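Local coordinates for hemerythrin-like domain-containing protein (Streptococcus mutans, PDB 2QKP), which is a hemerythrin-like protein of unknown function whose C-terminal PAS domain, the part in this chain, probably serves in sensing or signalling, at residues Arg64-Cys69 with Asp76-Val81. Sequence-based numbering, arbitrary orientation.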
ATOM      1  N   ARG A  64     -13.382   4.849 -17.492  1.00 30.05           N
ATOM      2  CA  ARG A  64     -14.328   3.908 -18.086  1.00 30.21           C
ATOM      3  C   ARG A  64     -14.972   3.005 -17.047  1.00 30.14           C
ATOM      4  O   ARG A  64     -14.335   2.650 -16.041  1.00 28.77           O
ATOM      5  CB  ARG A  64     -13.641   3.028 -19.138  1.00 30.25           C
ATOM      6  CG  ARG A  64     -13.105   3.772 -20.350  1.00 33.20           C
ATOM      7  CD  ARG A  64     -12.842   2.821 -21.504  1.00 35.82           C
ATOM      8  NE  ARG A  64     -11.995   3.431 -22.527  1.00 39.05           N
ATOM      9  CZ  ARG A  64     -12.411   4.331 -23.418  1.00 40.86           C
ATOM     10  NH1 ARG A  64     -13.679   4.741 -23.426  1.00 41.77           N
ATOM     11  NH2 ARG A  64     -11.552   4.826 -24.302  1.00 40.96           N
ATOM     12  N   ASN A  65     -16.234   2.631 -17.289  1.00 30.17           N
ATOM     13  CA  ASN A  65     -16.902   1.614 -16.489  1.00 30.36           C
ATOM     14  C   ASN A  65     -16.085   0.325 -16.536  1.00 30.76           C
ATOM     15  O   ASN A  65     -15.466   0.000 -17.559  1.00 30.66           O
ATOM     16  CB  ASN A  65     -18.334   1.375 -17.001  1.00 31.04           C
ATOM     17  CG  ASN A  65     -19.191   0.570 -16.030  1.00 31.94           C
ATOM     18  OD1 ASN A  65     -18.930  -0.608 -15.774  1.00 35.24           O
ATOM     19  ND2 ASN A  65     -20.252   1.194 -15.523  1.00 32.17           N
ATOM     20  N   VAL A  66     -16.060  -0.394 -15.416  1.00 31.71           N
ATOM     21  CA  VAL A  66     -15.242  -1.604 -15.286  1.00 33.08           C
ATOM     22  C   VAL A  66     -15.587  -2.658 -16.342  1.00 34.51           C
ATOM     23  O   VAL A  66     -14.740  -3.450 -16.750  1.00 34.65           O
ATOM     24  CB  VAL A  66     -15.304  -2.209 -13.843  1.00 33.16           C
ATOM     25  CG1 VAL A  66     -16.707  -2.705 -13.488  1.00 32.25           C
ATOM     26  CG2 VAL A  66     -14.272  -3.332 -13.675  1.00 33.36           C
ATOM     27  N   GLU A  67     -16.829  -2.627 -16.799  1.00 36.15           N
ATOM     28  CA  GLU A  67     -17.315  -3.574 -17.792  1.00 37.97           C
ATOM     29  C   GLU A  67     -16.647  -3.424 -19.163  1.00 38.41           C
ATOM     30  O   GLU A  67     -16.765  -4.299 -20.012  1.00 39.11           O
ATOM     31  CB  GLU A  67     -18.837  -3.477 -17.862  1.00 38.51           C
ATOM     32  CG  GLU A  67     -19.485  -3.643 -16.485  1.00 40.57           C
ATOM     33  CD  GLU A  67     -20.996  -3.652 -16.540  1.00 45.28           C
ATOM     34  OE1 GLU A  67     -21.559  -4.484 -17.294  1.00 46.61           O
ATOM     35  OE2 GLU A  67     -21.619  -2.837 -15.822  1.00 46.45           O
ATOM     36  N   LEU A  68     -15.909  -2.331 -19.357  1.00 38.90           N
ATOM     37  CA  LEU A  68     -15.134  -2.111 -20.578  1.00 39.57           C
ATOM     38  C   LEU A  68     -13.639  -2.403 -20.386  1.00 39.93           C
ATOM     39  O   LEU A  68     -12.849  -2.293 -21.330  1.00 40.56           O
ATOM     40  CB  LEU A  68     -15.323  -0.673 -21.069  1.00 39.81           C
ATOM     41  CG  LEU A  68     -16.625  -0.366 -21.817  1.00 40.53           C
ATOM     42  CD1 LEU A  68     -16.904   1.125 -21.823  1.00 40.49           C
ATOM     43  CD2 LEU A  68     -16.595  -0.919 -23.252  1.00 43.65           C
ATOM     44  N   CYS A  69     -13.261  -2.779 -19.166  1.00 39.40           N
ATOM     45  CA  CYS A  69     -11.855  -2.913 -18.798  1.00 39.41           C
ATOM     46  C   CYS A  69     -11.349  -4.341 -18.775  1.00 39.59           C
ATOM     47  O   CYS A  69     -10.171  -4.573 -18.477  1.00 39.76           O
ATOM     48  CB  CYS A  69     -11.611  -2.268 -17.436  1.00 39.27           C
ATOM     49  SG  CYS A  69     -11.949  -0.517 -17.466  1.00 38.43           S
ATOM     50  N   ASP A  76     -17.108 -11.651 -16.208  1.00 36.49           N
ATOM     51  CA  ASP A  76     -18.154 -12.366 -15.443  1.00 36.30           C
ATOM     52  C   ASP A  76     -17.696 -12.717 -14.017  1.00 35.02           C
ATOM     53  O   ASP A  76     -18.467 -12.593 -13.055  1.00 34.90           O
ATOM     54  CB  ASP A  76     -18.601 -13.640 -16.162  1.00 37.21           C
ATOM     55  CG  ASP A  76     -19.326 -13.352 -17.467  1.00 39.51           C
ATOM     56  OD1 ASP A  76     -20.518 -12.982 -17.421  1.00 42.54           O
ATOM     57  OD2 ASP A  76     -18.704 -13.512 -18.537  1.00 41.77           O
ATOM     58  N   LYS A  77     -16.442 -13.142 -13.898  1.00 33.58           N
ATOM     59  CA  LYS A  77     -15.846 -13.445 -12.600  1.00 32.76           C
ATOM     60  C   LYS A  77     -15.631 -12.169 -11.778  1.00 30.98           C
ATOM     61  O   LYS A  77     -15.919 -12.139 -10.575  1.00 30.35           O
ATOM     62  CB  LYS A  77     -14.525 -14.203 -12.765  1.00 32.99           C
ATOM     63  CG  LYS A  77     -14.657 -15.590 -13.420  1.00 34.84           C
ATOM     64  CD  LYS A  77     -13.297 -16.134 -13.847  1.00 34.96           C
ATOM     65  CE  LYS A  77     -13.455 -17.363 -14.759  1.00 37.71           C
ATOM     66  NZ  LYS A  77     -12.172 -17.823 -15.363  1.00 39.76           N
ATOM     67  N   VAL A  78     -15.124 -11.122 -12.426  1.00 29.38           N
ATOM     68  CA  VAL A  78     -14.943  -9.823 -11.768  1.00 27.70           C
ATOM     69  C   VAL A  78     -16.285  -9.335 -11.185  1.00 26.60           C
ATOM     70  O   VAL A  78     -16.338  -8.875 -10.050  1.00 25.22           O
ATOM     71  CB  VAL A  78     -14.305  -8.771 -12.725  1.00 27.30           C
ATOM     72  CG1 VAL A  78     -14.243  -7.402 -12.081  1.00 27.31           C
ATOM     73  CG2 VAL A  78     -12.902  -9.201 -13.141  1.00 28.06           C
ATOM     74  N   LYS A  79     -17.371  -9.464 -11.944  1.00 25.91           N
ATOM     75  CA  LYS A  79     -18.673  -9.005 -11.465  1.00 25.51           C
ATOM     76  C   LYS A  79     -19.118  -9.736 -10.191  1.00 24.61           C
ATOM     77  O   LYS A  79     -19.662  -9.112  -9.277  1.00 24.33           O
ATOM     78  CB  LYS A  79     -19.733  -9.191 -12.546  1.00 26.25           C
ATOM     79  CG  LYS A  79     -19.580  -8.264 -13.728  1.00 29.48           C
ATOM     80  CD  LYS A  79     -20.489  -8.715 -14.862  1.00 34.12           C
ATOM     81  CE  LYS A  79     -20.755  -7.577 -15.845  1.00 37.37           C
ATOM     82  NZ  LYS A  79     -21.244  -8.127 -17.157  1.00 40.48           N
ATOM     83  N   LYS A  80     -18.898 -11.052 -10.139  1.00 23.18           N
ATOM     84  CA  LYS A  80     -19.313 -11.838  -8.972  1.00 22.91           C
ATOM     85  C   LYS A  80     -18.499 -11.430  -7.740  1.00 20.77           C
ATOM     86  O   LYS A  80     -19.038 -11.381  -6.631  1.00 20.53           O
ATOM     87  CB  LYS A  80     -19.127 -13.341  -9.192  1.00 24.01           C
ATOM     88  CG  LYS A  80     -20.099 -13.956 -10.200  1.00 27.05           C
ATOM     89  CD  LYS A  80     -20.013 -15.473 -10.195  1.00 31.84           C
ATOM     90  CE  LYS A  80     -19.072 -15.997 -11.281  1.00 35.10           C
ATOM     91  NZ  LYS A  80     -19.391 -17.425 -11.639  1.00 39.02           N
ATOM     92  N   VAL A  81     -17.206 -11.183  -7.954  1.00 20.11           N
ATOM     93  CA  VAL A  81     -16.343 -10.660  -6.881  1.00 19.11           C
ATOM     94  C   VAL A  81     -16.896  -9.326  -6.372  1.00 19.28           C
ATOM     95  O   VAL A  81     -17.023  -9.115  -5.160  1.00 17.96           O
ATOM     96  CB  VAL A  81     -14.869 -10.480  -7.321  1.00 18.92           C
ATOM     97  CG1 VAL A  81     -14.091  -9.739  -6.232  1.00 19.88           C
ATOM     98  CG2 VAL A  81     -14.217 -11.837  -7.661  1.00 20.94           C
TER
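The carboxylate of E67 has the end of K79 off one of its faces. K79 CE lies mostly over that face, 3.5 Å from E67 OE1. K79 NZ is tilted well out of the carboxylate plane on the same side and stands 3.7 Å from E67 OE1, a long salt bridge. The second flat group, the amide of N65, is used at its edge: OD1 accepts from the backbone N of E67 through a lone pair in the carbonyl plane. That bond is 3.1 Å from E67 N to N65 OD1 and nearly straight, at 174°. It closes an Asx turn at the start of the 3-10 segment 66-68.

E67 and K79 both set CG anti to the carbonyl carbon. From there both chains run extended (E67 chi2 -176°), and they cross at about a right angle. Their ends thus approach more closely than their CB directions suggest. Further in, two valines point at each other. V66 CG2 meets V78 CG1 at 4.4 Å, a loose apolar contact between buried residues. V78 also packs on H70.

The contact joins the loop after strand 41-44 to helix 72-86 of the PAS domain. Backbone bonds of R64 to F41 and of V66 to D39 tie the loop down, and N65 packs on D39. No hydrogen bond crosses between 64-69 and 76-81. The ion pair is exposed and long, so its attraction is probably weakened by solvent. The link is therefore light: one buried methyl contact, with an opposite-charge pair on the solvent side.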